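Cytosine deaminase (Klebsiella pneumoniae, PDB 4R85) catalyses the hydrolytic deamination of cytosine and 5-methylcytosine, the latter bound here beside an iron(II) ion. Local coordinates at residues D197-Y202 and R231-Q236; S190-L195 and E222-E227; V237-T242 and I265-C270; H113-V118 and R354-G359; H117-D122 and F149-I154. One frame throughout, in Å; residues are numbered along the deposited sequence.

Contact 1: residues D197-Y202 and R231-Q236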
# COMPACT_ATOMS: atom_id res chain seq x y z
N ASP A 197 32.00 12.68 15.70
CA ASP A 197 33.38 13.16 15.60
C ASP A 197 33.95 12.89 14.21
O ASP A 197 34.61 13.75 13.62
CB ASP A 197 34.28 12.49 16.64
CG ASP A 197 34.03 13.00 18.05
OD1 ASP A 197 33.39 14.07 18.21
OD2 ASP A 197 34.50 12.35 19.01
N LEU A 198 33.72 11.67 13.72
CA LEU A 198 34.14 11.28 12.37
C LEU A 198 33.57 12.23 11.31
O LEU A 198 34.31 12.76 10.49
CB LEU A 198 33.70 9.84 12.08
CG LEU A 198 34.19 9.19 10.79
CD1 LEU A 198 35.72 9.09 10.76
CD2 LEU A 198 33.54 7.80 10.60
N ALA A 199 32.26 12.43 11.32
CA ALA A 199 31.62 13.33 10.35
C ALA A 199 32.19 14.74 10.43
O ALA A 199 32.40 15.38 9.39
CB ALA A 199 30.13 13.36 10.56
N GLN A 200 32.43 15.23 11.64
CA GLN A 200 32.99 16.59 11.78
C GLN A 200 34.42 16.68 11.29
O GLN A 200 34.80 17.67 10.67
CB GLN A 200 32.93 17.07 13.23
CG GLN A 200 31.63 17.71 13.60
CD GLN A 200 31.74 18.59 14.83
OE1 GLN A 200 32.06 18.13 15.92
NE2 GLN A 200 31.49 19.88 14.65
N ARG A 201 35.21 15.66 11.59
CA ARG A 201 36.61 15.68 11.20
C ARG A 201 36.80 15.65 9.68
O ARG A 201 37.71 16.27 9.15
CB ARG A 201 37.38 14.55 11.87
CG ARG A 201 38.83 14.47 11.43
CD ARG A 201 39.75 14.15 12.58
NE ARG A 201 41.15 14.25 12.19
CZ ARG A 201 42.16 13.80 12.93
NH1 ARG A 201 41.91 13.23 14.10
NH2 ARG A 201 43.41 13.92 12.50
N TYR A 202 35.90 14.95 8.98
CA TYR A 202 36.01 14.82 7.53
C TYR A 202 34.97 15.67 6.77
O TYR A 202 34.90 15.61 5.55
CB TYR A 202 35.88 13.36 7.10
CG TYR A 202 37.05 12.46 7.48
CD1 TYR A 202 37.11 11.84 8.72
CD2 TYR A 202 38.09 12.22 6.58
CE1 TYR A 202 38.18 11.01 9.07
CE2 TYR A 202 39.16 11.39 6.92
CZ TYR A 202 39.20 10.80 8.17
OH TYR A 202 40.26 9.97 8.51
N ARG A 231 26.91 20.78 18.15
CA ARG A 231 27.94 20.92 17.13
C ARG A 231 27.48 21.86 16.01
O ARG A 231 28.27 22.24 15.15
CB ARG A 231 28.33 19.55 16.57
CG ARG A 231 29.06 18.65 17.56
CD ARG A 231 28.97 17.21 17.11
NE ARG A 231 29.35 16.25 18.16
CZ ARG A 231 30.50 15.58 18.20
NH1 ARG A 231 31.41 15.75 17.26
NH2 ARG A 231 30.73 14.72 19.19
N GLY A 232 26.21 22.24 16.03
CA GLY A 232 25.66 23.13 15.03
C GLY A 232 25.53 22.48 13.66
O GLY A 232 25.61 23.15 12.63
N MET A 233 25.31 21.17 13.63
CA MET A 233 25.25 20.47 12.34
C MET A 233 23.90 19.84 12.02
O MET A 233 23.83 18.90 11.23
CB MET A 233 26.41 19.46 12.21
CG MET A 233 26.63 18.55 13.41
SD MET A 233 28.22 17.65 13.37
CE MET A 233 28.05 16.70 11.86
N GLY A 234 22.83 20.36 12.61
CA GLY A 234 21.52 19.75 12.44
C GLY A 234 21.06 19.50 11.01
O GLY A 234 20.57 18.42 10.68
N ALA A 235 21.23 20.50 10.15
CA ALA A 235 20.82 20.39 8.74
C ALA A 235 21.54 19.22 8.04
O ALA A 235 21.02 18.65 7.07
CB ALA A 235 21.08 21.70 8.00
N GLN A 236 22.72 18.87 8.53
CA GLN A 236 23.54 17.83 7.90
C GLN A 236 23.29 16.45 8.51
O GLN A 236 23.98 15.48 8.17
CB GLN A 236 25.02 18.18 8.02
CG GLN A 236 25.46 19.37 7.17
CD GLN A 236 25.00 20.69 7.73
OE1 GLN A 236 25.15 20.97 8.92
NE2 GLN A 236 24.43 21.53 6.87

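Contact 2: residues S190-L195 and E222-E227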
# COMPACT_ATOMS: atom_id res chain seq x y z
N SER A 190 28.58 5.65 23.00
CA SER A 190 29.92 5.94 22.50
C SER A 190 29.97 5.87 20.98
O SER A 190 30.72 6.62 20.35
CB SER A 190 30.98 5.03 23.14
OG SER A 190 30.83 3.69 22.69
N SER A 191 29.16 4.98 20.38
CA SER A 191 29.14 4.90 18.92
C SER A 191 28.66 6.22 18.30
O SER A 191 29.18 6.66 17.27
CB SER A 191 28.30 3.71 18.42
OG SER A 191 26.91 3.95 18.52
N VAL A 192 27.67 6.85 18.92
CA VAL A 192 27.16 8.11 18.39
C VAL A 192 28.21 9.21 18.53
O VAL A 192 28.42 10.01 17.60
CB VAL A 192 25.82 8.53 19.04
CG1 VAL A 192 25.41 9.93 18.58
CG2 VAL A 192 24.72 7.50 18.72
N MET A 193 28.91 9.25 19.67
CA MET A 193 29.98 10.23 19.86
C MET A 193 31.07 10.06 18.80
O MET A 193 31.53 11.04 18.20
CB MET A 193 30.58 10.14 21.26
CG MET A 193 29.57 10.32 22.38
SD MET A 193 28.70 11.92 22.27
CE MET A 193 27.64 11.81 23.72
N PHE A 194 31.47 8.81 18.57
CA PHE A 194 32.46 8.50 17.54
C PHE A 194 32.03 8.95 16.14
O PHE A 194 32.80 9.58 15.42
CB PHE A 194 32.80 7.00 17.50
CG PHE A 194 33.59 6.61 16.28
CD1 PHE A 194 34.96 6.85 16.23
CD2 PHE A 194 32.96 6.06 15.17
CE1 PHE A 194 35.70 6.52 15.09
CE2 PHE A 194 33.70 5.71 14.03
CZ PHE A 194 35.06 5.95 14.00
N LEU A 195 30.81 8.59 15.74
CA LEU A 195 30.40 8.83 14.36
C LEU A 195 30.23 10.33 14.11
O LEU A 195 30.52 10.81 13.02
CB LEU A 195 29.13 8.04 14.00
CG LEU A 195 27.74 8.44 14.50
CD1 LEU A 195 27.05 9.49 13.60
CD2 LEU A 195 26.87 7.19 14.63
N GLU A 222 17.87 10.86 21.23
CA GLU A 222 18.22 12.04 22.05
C GLU A 222 19.72 12.33 22.02
O GLU A 222 20.13 13.49 22.03
CB GLU A 222 17.73 11.92 23.50
CG GLU A 222 18.47 10.85 24.33
CD GLU A 222 17.97 10.77 25.78
OE1 GLU A 222 18.78 10.41 26.67
OE2 GLU A 222 16.77 11.03 26.02
N VAL A 223 20.54 11.29 21.98
CA VAL A 223 21.99 11.48 21.96
C VAL A 223 22.41 12.09 20.63
O VAL A 223 23.22 13.02 20.58
CB VAL A 223 22.75 10.15 22.18
CG1 VAL A 223 24.26 10.41 22.21
CG2 VAL A 223 22.29 9.51 23.46
N LEU A 224 21.85 11.57 19.55
CA LEU A 224 22.16 12.06 18.21
C LEU A 224 21.72 13.52 18.03
O LEU A 224 22.48 14.35 17.53
CB LEU A 224 21.49 11.16 17.17
CG LEU A 224 21.64 11.58 15.70
CD1 LEU A 224 23.10 11.50 15.28
CD2 LEU A 224 20.77 10.73 14.78
N ALA A 225 20.49 13.81 18.44
CA ALA A 225 19.95 15.17 18.26
C ALA A 225 20.74 16.16 19.11
O ALA A 225 21.02 17.28 18.66
CB ALA A 225 18.46 15.20 18.62
N GLU A 226 21.11 15.76 20.33
CA GLU A 226 21.89 16.68 21.16
C GLU A 226 23.29 16.95 20.59
O GLU A 226 23.76 18.09 20.61
CB GLU A 226 21.95 16.21 22.62
CG GLU A 226 22.86 17.05 23.55
CD GLU A 226 22.40 18.51 23.77
OE1 GLU A 226 21.38 18.94 23.20
OE2 GLU A 226 23.08 19.22 24.54
N GLU A 227 23.96 15.92 20.07
CA GLU A 227 25.26 16.14 19.44
C GLU A 227 25.12 17.07 18.24
O GLU A 227 25.94 17.96 18.04
CB GLU A 227 25.89 14.81 19.03
CG GLU A 227 26.37 14.00 20.24
CD GLU A 227 27.25 14.85 21.16
OE1 GLU A 227 26.95 14.92 22.38
OE2 GLU A 227 28.23 15.45 20.66

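Contact 3: residues V237-T242 and I265-C270. With FE2 (Fe (II) ion), chain H.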
# COMPACT_ATOMS: atom_id res chain seq x y z
N VAL A 237 22.31 16.36 9.41
CA VAL A 237 22.08 15.14 10.17
C VAL A 237 20.67 14.59 9.94
O VAL A 237 19.69 15.32 10.03
CB VAL A 237 22.29 15.37 11.68
CG1 VAL A 237 21.95 14.11 12.49
CG2 VAL A 237 23.74 15.80 11.94
N THR A 238 20.59 13.30 9.65
CA THR A 238 19.30 12.62 9.52
C THR A 238 19.23 11.44 10.47
O THR A 238 20.22 10.72 10.65
CB THR A 238 19.05 12.14 8.07
OG1 THR A 238 19.01 13.27 7.18
CG2 THR A 238 17.71 11.40 7.97
N ALA A 239 18.06 11.26 11.09
CA ALA A 239 17.77 10.06 11.86
C ALA A 239 16.81 9.20 11.05
O ALA A 239 15.68 9.62 10.74
CB ALA A 239 17.15 10.42 13.22
N SER A 240 17.23 7.99 10.69
CA SER A 240 16.39 7.07 9.94
C SER A 240 15.82 6.03 10.89
O SER A 240 16.46 5.70 11.88
CB SER A 240 17.19 6.39 8.83
OG SER A 240 17.54 7.30 7.79
N HIS A 241 14.62 5.53 10.59
CA HIS A 241 14.05 4.40 11.35
C HIS A 241 13.98 4.66 12.84
O HIS A 241 14.50 3.87 13.63
CB HIS A 241 14.92 3.14 11.25
CG HIS A 241 15.08 2.58 9.88
ND1 HIS A 241 14.04 2.00 9.18
CD2 HIS A 241 16.18 2.43 9.10
CE1 HIS A 241 14.48 1.55 8.02
NE2 HIS A 241 15.78 1.80 7.95
N THR A 242 13.36 5.75 13.23
CA THR A 242 13.17 6.00 14.65
C THR A 242 11.92 5.26 15.12
O THR A 242 11.04 5.86 15.73
CB THR A 242 13.06 7.52 14.91
OG1 THR A 242 12.09 8.11 14.04
CG2 THR A 242 14.42 8.17 14.63
N ILE A 265 17.57 18.52 13.02
CA ILE A 265 17.82 17.30 12.24
C ILE A 265 16.62 16.85 11.42
O ILE A 265 15.48 17.26 11.68
CB ILE A 265 18.33 16.12 13.11
CG1 ILE A 265 17.21 15.53 13.97
CG2 ILE A 265 19.54 16.54 13.94
CD1 ILE A 265 17.62 14.26 14.72
N ASN A 266 16.88 16.00 10.43
CA ASN A 266 15.84 15.45 9.56
C ASN A 266 15.48 14.04 9.98
O ASN A 266 16.24 13.39 10.68
CB ASN A 266 16.32 15.42 8.10
CG ASN A 266 16.76 16.78 7.58
OD1 ASN A 266 15.94 17.59 7.18
ND2 ASN A 266 18.07 17.02 7.59
N PHE A 267 14.31 13.58 9.54
CA PHE A 267 13.83 12.24 9.84
C PHE A 267 13.43 11.51 8.57
O PHE A 267 12.81 12.08 7.68
CB PHE A 267 12.65 12.30 10.81
CG PHE A 267 13.03 12.70 12.19
CD1 PHE A 267 13.13 11.76 13.20
CD2 PHE A 267 13.33 14.03 12.49
CE1 PHE A 267 13.49 12.13 14.48
CE2 PHE A 267 13.72 14.40 13.76
CZ PHE A 267 13.79 13.45 14.76
N ILE A 268 13.78 10.23 8.48
CA ILE A 268 13.29 9.41 7.38
C ILE A 268 12.50 8.24 7.95
O ILE A 268 12.94 7.58 8.89
CB ILE A 268 14.44 8.92 6.49
CG1 ILE A 268 15.10 10.11 5.76
CG2 ILE A 268 13.93 7.89 5.47
CD1 ILE A 268 16.36 9.72 4.99
N SER A 269 11.32 8.01 7.40
CA SER A 269 10.49 6.87 7.80
C SER A 269 10.34 5.93 6.61
O SER A 269 10.17 6.38 5.48
CB SER A 269 9.10 7.35 8.22
OG SER A 269 8.22 6.25 8.39
N CYS A 270 10.39 4.62 6.88
CA CYS A 270 10.23 3.61 5.84
C CYS A 270 9.03 2.74 6.18
O CYS A 270 9.18 1.63 6.71
CB CYS A 270 11.49 2.73 5.73
SG CYS A 270 13.01 3.66 5.39
FE FE2 H . 17.60 1.08 6.38
O HOH W 1 13.03 8.61 11.61
O HOH W 2 11.19 3.01 9.29

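Contact 4: residues H113-V118 and R354-G359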
# COMPACT_ATOMS: atom_id res chain seq x y z
N HIS A 113 17.38 11.18 -7.48
CA HIS A 113 18.23 11.39 -6.31
C HIS A 113 18.10 10.21 -5.37
O HIS A 113 17.00 9.81 -4.98
CB HIS A 113 17.86 12.70 -5.62
CG HIS A 113 18.09 13.90 -6.47
ND1 HIS A 113 19.33 14.46 -6.66
CD2 HIS A 113 17.23 14.63 -7.23
CE1 HIS A 113 19.24 15.49 -7.47
NE2 HIS A 113 17.97 15.62 -7.84
N VAL A 114 19.24 9.62 -5.01
CA VAL A 114 19.26 8.41 -4.22
C VAL A 114 20.34 8.48 -3.15
O VAL A 114 21.46 8.88 -3.43
CB VAL A 114 19.56 7.18 -5.11
CG1 VAL A 114 19.66 5.89 -4.27
CG2 VAL A 114 18.52 7.03 -6.21
N ARG A 115 20.00 8.09 -1.93
CA ARG A 115 21.01 7.91 -0.90
C ARG A 115 21.02 6.44 -0.50
O ARG A 115 20.02 5.92 -0.01
CB ARG A 115 20.73 8.81 0.31
CG ARG A 115 21.68 8.56 1.49
CD ARG A 115 21.34 9.47 2.66
NE ARG A 115 21.85 10.83 2.46
CZ ARG A 115 21.67 11.81 3.33
NH1 ARG A 115 21.00 11.58 4.45
NH2 ARG A 115 22.17 13.03 3.08
N THR A 116 22.15 5.76 -0.73
CA THR A 116 22.22 4.35 -0.41
C THR A 116 23.09 4.14 0.81
O THR A 116 24.12 4.80 0.96
CB THR A 116 22.77 3.48 -1.58
OG1 THR A 116 22.71 2.10 -1.21
CG2 THR A 116 24.22 3.83 -1.90
N HIS A 117 22.65 3.26 1.70
CA HIS A 117 23.51 2.78 2.77
C HIS A 117 24.30 1.59 2.24
O HIS A 117 23.78 0.80 1.44
CB HIS A 117 22.68 2.42 4.01
CG HIS A 117 21.97 3.60 4.61
ND1 HIS A 117 22.38 4.19 5.78
CD2 HIS A 117 20.94 4.34 4.15
CE1 HIS A 117 21.61 5.24 6.03
NE2 HIS A 117 20.73 5.35 5.06
N VAL A 118 25.56 1.47 2.65
CA VAL A 118 26.39 0.33 2.28
C VAL A 118 27.03 -0.23 3.54
O VAL A 118 27.65 0.51 4.29
CB VAL A 118 27.53 0.73 1.32
CG1 VAL A 118 28.31 -0.52 0.87
CG2 VAL A 118 26.97 1.47 0.13
N ARG A 354 15.57 18.01 1.07
CA ARG A 354 16.14 18.74 2.20
C ARG A 354 17.01 17.82 3.06
O ARG A 354 18.06 18.23 3.55
CB ARG A 354 15.03 19.36 3.04
CG ARG A 354 15.52 20.15 4.23
CD ARG A 354 14.35 20.90 4.88
NE ARG A 354 14.69 21.38 6.22
CZ ARG A 354 13.82 21.88 7.09
NH1 ARG A 354 12.53 21.97 6.77
NH2 ARG A 354 14.23 22.29 8.28
N ALA A 355 16.56 16.58 3.25
CA ALA A 355 17.30 15.59 4.03
C ALA A 355 18.64 15.31 3.36
O ALA A 355 19.66 15.11 4.03
CB ALA A 355 16.49 14.32 4.19
N LEU A 356 18.64 15.31 2.04
CA LEU A 356 19.86 15.05 1.28
C LEU A 356 20.68 16.32 1.05
O LEU A 356 21.71 16.27 0.39
CB LEU A 356 19.53 14.36 -0.05
CG LEU A 356 19.58 12.82 -0.01
CD1 LEU A 356 18.70 12.23 1.08
CD2 LEU A 356 19.20 12.20 -1.36
N CYS A 357 20.22 17.44 1.61
CA CYS A 357 20.92 18.72 1.45
C CYS A 357 21.19 19.08 0.00
O CYS A 357 22.29 19.52 -0.33
CB CYS A 357 22.26 18.72 2.21
SG CYS A 357 22.09 18.65 3.99
N LEU A 358 20.20 18.91 -0.86
CA LEU A 358 20.41 19.18 -2.29
C LEU A 358 20.44 20.67 -2.59
O LEU A 358 21.06 21.10 -3.57
CB LEU A 358 19.33 18.48 -3.13
CG LEU A 358 19.32 16.96 -2.98
CD1 LEU A 358 18.23 16.35 -3.85
CD2 LEU A 358 20.70 16.38 -3.32
N GLY A 359 19.77 21.45 -1.75
CA GLY A 359 19.72 22.90 -1.89
C GLY A 359 19.30 23.34 -3.28
O GLY A 359 18.29 22.86 -3.82

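Contact 5: residues H117-D122 and F149-I154. With 17E (5-methylcytosine), chain G.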
# COMPACT_ATOMS: atom_id res chain seq x y z
N HIS A 117 22.65 3.26 1.70
CA HIS A 117 23.51 2.78 2.77
C HIS A 117 24.30 1.59 2.24
O HIS A 117 23.78 0.80 1.44
CB HIS A 117 22.68 2.42 4.01
CG HIS A 117 21.97 3.60 4.61
ND1 HIS A 117 22.38 4.19 5.78
CD2 HIS A 117 20.94 4.34 4.15
CE1 HIS A 117 21.61 5.24 6.03
NE2 HIS A 117 20.73 5.35 5.06
N VAL A 118 25.56 1.47 2.65
CA VAL A 118 26.39 0.33 2.28
C VAL A 118 27.03 -0.23 3.54
O VAL A 118 27.65 0.51 4.29
CB VAL A 118 27.53 0.73 1.32
CG1 VAL A 118 28.31 -0.52 0.87
CG2 VAL A 118 26.97 1.47 0.13
N ASP A 119 26.90 -1.54 3.75
CA ASP A 119 27.44 -2.18 4.95
C ASP A 119 28.97 -2.14 4.91
O ASP A 119 29.59 -2.70 4.00
CB ASP A 119 26.90 -3.61 5.04
CG ASP A 119 27.40 -4.36 6.27
OD1 ASP A 119 27.11 -5.58 6.35
OD2 ASP A 119 28.05 -3.76 7.16
N VAL A 120 29.58 -1.47 5.88
CA VAL A 120 31.04 -1.38 5.94
C VAL A 120 31.62 -2.27 7.04
O VAL A 120 32.83 -2.28 7.27
CB VAL A 120 31.55 0.08 6.10
CG1 VAL A 120 31.09 0.93 4.91
CG2 VAL A 120 31.06 0.68 7.41
N THR A 121 30.76 -3.02 7.73
CA THR A 121 31.26 -4.09 8.59
C THR A 121 31.52 -5.31 7.71
O THR A 121 30.90 -6.37 7.83
CB THR A 121 30.34 -4.40 9.78
OG1 THR A 121 28.99 -4.59 9.32
CG2 THR A 121 30.38 -3.25 10.80
N ASP A 122 32.45 -5.11 6.78
CA ASP A 122 32.88 -6.12 5.82
C ASP A 122 34.33 -5.76 5.52
O ASP A 122 34.60 -4.72 4.92
CB ASP A 122 32.00 -6.07 4.55
CG ASP A 122 32.37 -7.15 3.53
OD1 ASP A 122 33.45 -7.76 3.64
OD2 ASP A 122 31.56 -7.40 2.59
N PHE A 149 27.59 2.55 6.41
CA PHE A 149 26.64 1.99 7.36
C PHE A 149 27.27 0.77 8.02
O PHE A 149 27.55 -0.22 7.35
CB PHE A 149 25.37 1.58 6.60
CG PHE A 149 24.39 0.78 7.43
CD1 PHE A 149 23.93 1.24 8.65
CD2 PHE A 149 23.90 -0.43 6.96
CE1 PHE A 149 23.02 0.51 9.40
CE2 PHE A 149 22.99 -1.17 7.70
CZ PHE A 149 22.55 -0.70 8.92
N PRO A 150 27.53 0.85 9.33
CA PRO A 150 28.18 -0.26 10.04
C PRO A 150 27.13 -1.25 10.54
O PRO A 150 26.79 -1.23 11.72
CB PRO A 150 28.87 0.43 11.21
CG PRO A 150 27.94 1.61 11.52
CD PRO A 150 27.31 2.02 10.20
N GLN A 151 26.62 -2.09 9.65
CA GLN A 151 25.52 -3.01 9.97
C GLN A 151 25.70 -3.79 11.27
O GLN A 151 24.75 -3.95 12.05
CB GLN A 151 25.32 -4.01 8.83
CG GLN A 151 24.28 -5.07 9.12
CD GLN A 151 22.87 -4.50 9.13
OE1 GLN A 151 22.22 -4.41 8.09
NE2 GLN A 151 22.41 -4.07 10.30
N GLU A 152 26.90 -4.30 11.51
CA GLU A 152 27.08 -5.13 12.69
C GLU A 152 27.65 -4.37 13.89
O GLU A 152 28.10 -4.96 14.87
CB GLU A 152 27.88 -6.39 12.34
CG GLU A 152 27.10 -7.23 11.33
CD GLU A 152 27.71 -8.58 11.06
OE1 GLU A 152 27.74 -8.98 9.87
OE2 GLU A 152 28.14 -9.25 12.02
N GLY A 153 27.60 -3.04 13.80
CA GLY A 153 28.01 -2.21 14.91
C GLY A 153 29.39 -1.61 14.74
O GLY A 153 30.28 -2.21 14.12
N ILE A 154 29.56 -0.41 15.27
CA ILE A 154 30.87 0.24 15.33
C ILE A 154 31.71 -0.33 16.47
O ILE A 154 32.88 -0.68 16.29
CB ILE A 154 30.69 1.77 15.52
CG1 ILE A 154 29.99 2.36 14.30
CG2 ILE A 154 32.04 2.44 15.76
CD1 ILE A 154 29.67 3.84 14.43
N1 17E G . 19.75 -3.29 7.99
C2 17E G . 19.15 -2.69 9.02
O2 17E G . 19.80 -2.60 10.22
N3 17E G . 17.92 -2.18 8.91
C4 17E G . 17.25 -2.26 7.74
N4 17E G . 15.94 -1.71 7.64
C5 17E G . 17.84 -2.87 6.64
C6 17E G . 19.13 -3.38 6.80
CM5 17E G . 17.12 -2.96 5.33

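Contact 1: residues D197-Y202 and R231-Q236
A Schellman motif closes helix 220-231, and on its two sides Arg231 and Met233 reach across to Asp197, Ala199 and Gln200 near the C-terminal end of helix 185-202. Gly232, at positive phi, makes the turn. Arg231 stretches out from CG to NE and brings the end of its guanidinium up to the acidic residue, both terminal nitrogens gripping a single oxygen: NH1 lies 2.8 Å and NH2 2.9 Å from Asp197 OD1. That oxygen sits in the guanidinium plane. Seen from the carboxylate, NH1 arrives on the anti side close to the plane, whereas NH2 comes from above it, the two flat groups being turned 45° apart. NH1 makes a second bond, to Gln200 OE1 at 2.8 Å, bent to 134° at the hydrogen. Gln200 also crosses the aliphatic part of the arginine at a slant, Gln200 OE1 being 3.4 Å from Arg231 CD. The NE of Arg231 is taken by Glu227, so the cation has two carboxylate partners, which probably stabilises its charge at this partly exposed edge. Deeper in, Met233 SD rests 3.4 Å from Gln200 CG, and a bend at chi3 (-61°) places the methyl CE where it meets Ala199 CB at 4.1 Å. Met196 of helix 185-202 touches both Arg231 and Met233, Ala199 packs on Val206 of strand 205-209, and the backbone of Gln236 is hydrogen-bonded to Val206, while Leu198 and Tyr202 face helix 160-170.

Contact 2: residues S190-L195 and E222-E227
The carboxylate of Glu227 has its strong partner just along its own helix, where OE2 forms a salt bridge with Arg231 NE, and across the helix pair it lies against the thioether of Met193. Met193 SD is 3.5 Å from Glu227 CD, and the methyl CE is 3.5 Å from Glu227 OE1; the two side chains cross at about a right angle. Both chains are bent at chi2, Met193 at -58° and Glu227 at -51°, which turns SD of the one and CD of the other aside. No hydrogen bond joins the two segments, and the rest is hydrocarbon. These are two of the helices that surround the barrel of the amidohydrolase fold; they run roughly parallel, their axes 9.7 Å apart and crossing at -28°. Val192 forms the centre of the seam. Its CG1, anti to the backbone N, points into the opposite helix and meets Val223 CG1 at 3.8 Å and the backbone CA of Leu224 at 3.9 Å. The same Val223 CG1 is touched from the other helix by Met193 CE at 4.0 Å, so this methyl touches two residues that are neighbours in sequence. Leu224 offers CD1 to Val192 CG1 at 4.3 Å and also packs on Val208 of strand 205-209. Leu195 touches Val206 and Val208 of the same strand.

Contact 3: residues V237-T242 and I265-C270
The iron site of the barrel lies at the C-terminal end of strand 237-240, where His241 binds the metal and, with Cys270, spans the gap to strand 266-269. The two strands are neighbours in a beta-alpha-beta crossover, linked by helix 250-263, and run parallel. Val237 O accepts from Asn266 N at 2.9 Å, Asn266 O from Ala239 N, Ala239 O from Ile268 N and Ile268 O from His241 N. On one face of the sheet Thr238 CG2, set anti to its backbone N, touches Ile268 CG1 at 3.7 Å, while on the other Ala239 CB touches both Ile265 CD1 and Phe267 CE1. Beside the ends of the strands a water bridges them, donating to Ala239 O and Ile268 O and accepting from Thr242 OG1 at 2.7 Å; that hydroxyl also bonds Thr291. A second water accepts from His241 ND1 and from Cys270 N, both at 3.0 Å. The sulfur of Cys270 approaches the His241 ring obliquely, Cys270 SG being 3.7 Å from His241 CE1. His241 NE2 meets the iron at 2.5 Å, in the plane of its ring; His56, His58, His209 and Asp308 complete the site. Ser240 OG bonds His56 and Asp207, a second-shell tie to the same metal. With His241 ND1 bonded to a water that Cys270 N also holds, the rotation of the imidazole is probably restrained, with NE2 toward the iron.

Contact 4: residues H113-V118 and R354-G359
Two flat groups of strand 111-119, the His113 imidazole and the Arg115 guanidinium, each carry a leucine methyl from the turn after helix 350-355 on one face. Leu358 CD1 stands 3.6 Å from the centroid of the His113 ring and only 15° off its normal, a CH-pi contact shifted toward the ring atoms CG and ND1. The His113 ring also meets Tyr362, their planes about 65° apart. Over the centre of the Arg115 guanidinium lies Leu356 CD1, 3.7 Å above the plane. The guanidinium nitrogens have polar partners elsewhere: Arg115 NH1 forms a salt bridge with Asp207, and Arg115 NH2 is hydrogen-bonded to Gln145 OE1. Arg115 runs straight to CD and then bends at chi3 (-78°), where NE turns aside; the arginine and leucine side chains run antiparallel past one another. Leu356 CD2 lies 4.1 Å from Arg115 CB. Cys357, at positive phi, makes a Schellman motif that ends the helix and sets Leu356 and Leu358 toward the strand. Gln145 ties the two sides together, since its NE2 bonds Leu356 O while its OE1 holds the arginine. A buried guanidinium thus has hydrocarbon on one face and polar partners for its nitrogens, and its charge is probably balanced by Asp207.

Contact 5: residues H117-D122 and F149-I154
One carboxylate oxygen, Asp119 OD2, gathers the two loops: it takes Thr121 N at 2.9 Å, which makes an Asx turn, and, weakly, Gln151 N of the facing segment at 3.3 Å. Thr121 OG1 is modelled as a donor to it too, but at a doubtfully short distance. The same hydroxyl accepts from Glu152 N at 3.0 Å, within the type I turn of Pro150 to Gly153, while Thr121 CG2 lies on Pro150. Asp119 CG is anti to the backbone N (chi1 -179°), and its carboxylate stands nearly upright to the Gln151 amide, against the CB of that residue. Gln151, bent at chi2, sends its amide to the substrate: OE1 accepts from 5-methylcytosine N1 at 2.7 Å and NE2 donates to O2 at 3.0 Å, both almost straight. The base also bonds Glu212 and Asp308. Phe149 CZ brings the ring edge to within 3.6 Å of the base's O2, and the ring stacks on His209. His117 turns its edge toward the face of Phe149 in an offset edge-to-face pair, planes at 88°. The remaining bonds are those of parallel strands, Phe149 N to Val118 O and Val120 N to Phe149 O. Lys87 forms salt bridges with Asp119 OD1 and Glu152 OE1, which probably offsets the repulsion between these two carboxylates. Val118 packs on helix 126-137, whereas Val120 and Pro150 rest against Met164 of helix 160-170.

How the contacts relate
All five contacts belong to the barrel. Contacts 3, 4 and 5 reach its sheet, contacts 4 and 5 both on strand 111-119 with His117 and Val118 in common, while contacts 1 and 2, their centres 10 Å apart, follow helix 185-202 outside it. Along the chain contact 5 closes first, contacts 1 and 2 interleave, and contact 3 comes next; contacts 1, 2 and 3 lie inside the 235-residue loop that contact 4 closes. Leu224 packs on Val237 and Ala239, joining contact 2 to contact 3, and Phe194 meets Ile154 of contact 5. Contacts 3 and 5, centres 17 Å apart, supply an iron ligand and two pocket residues to the same 5-methylcytosine site.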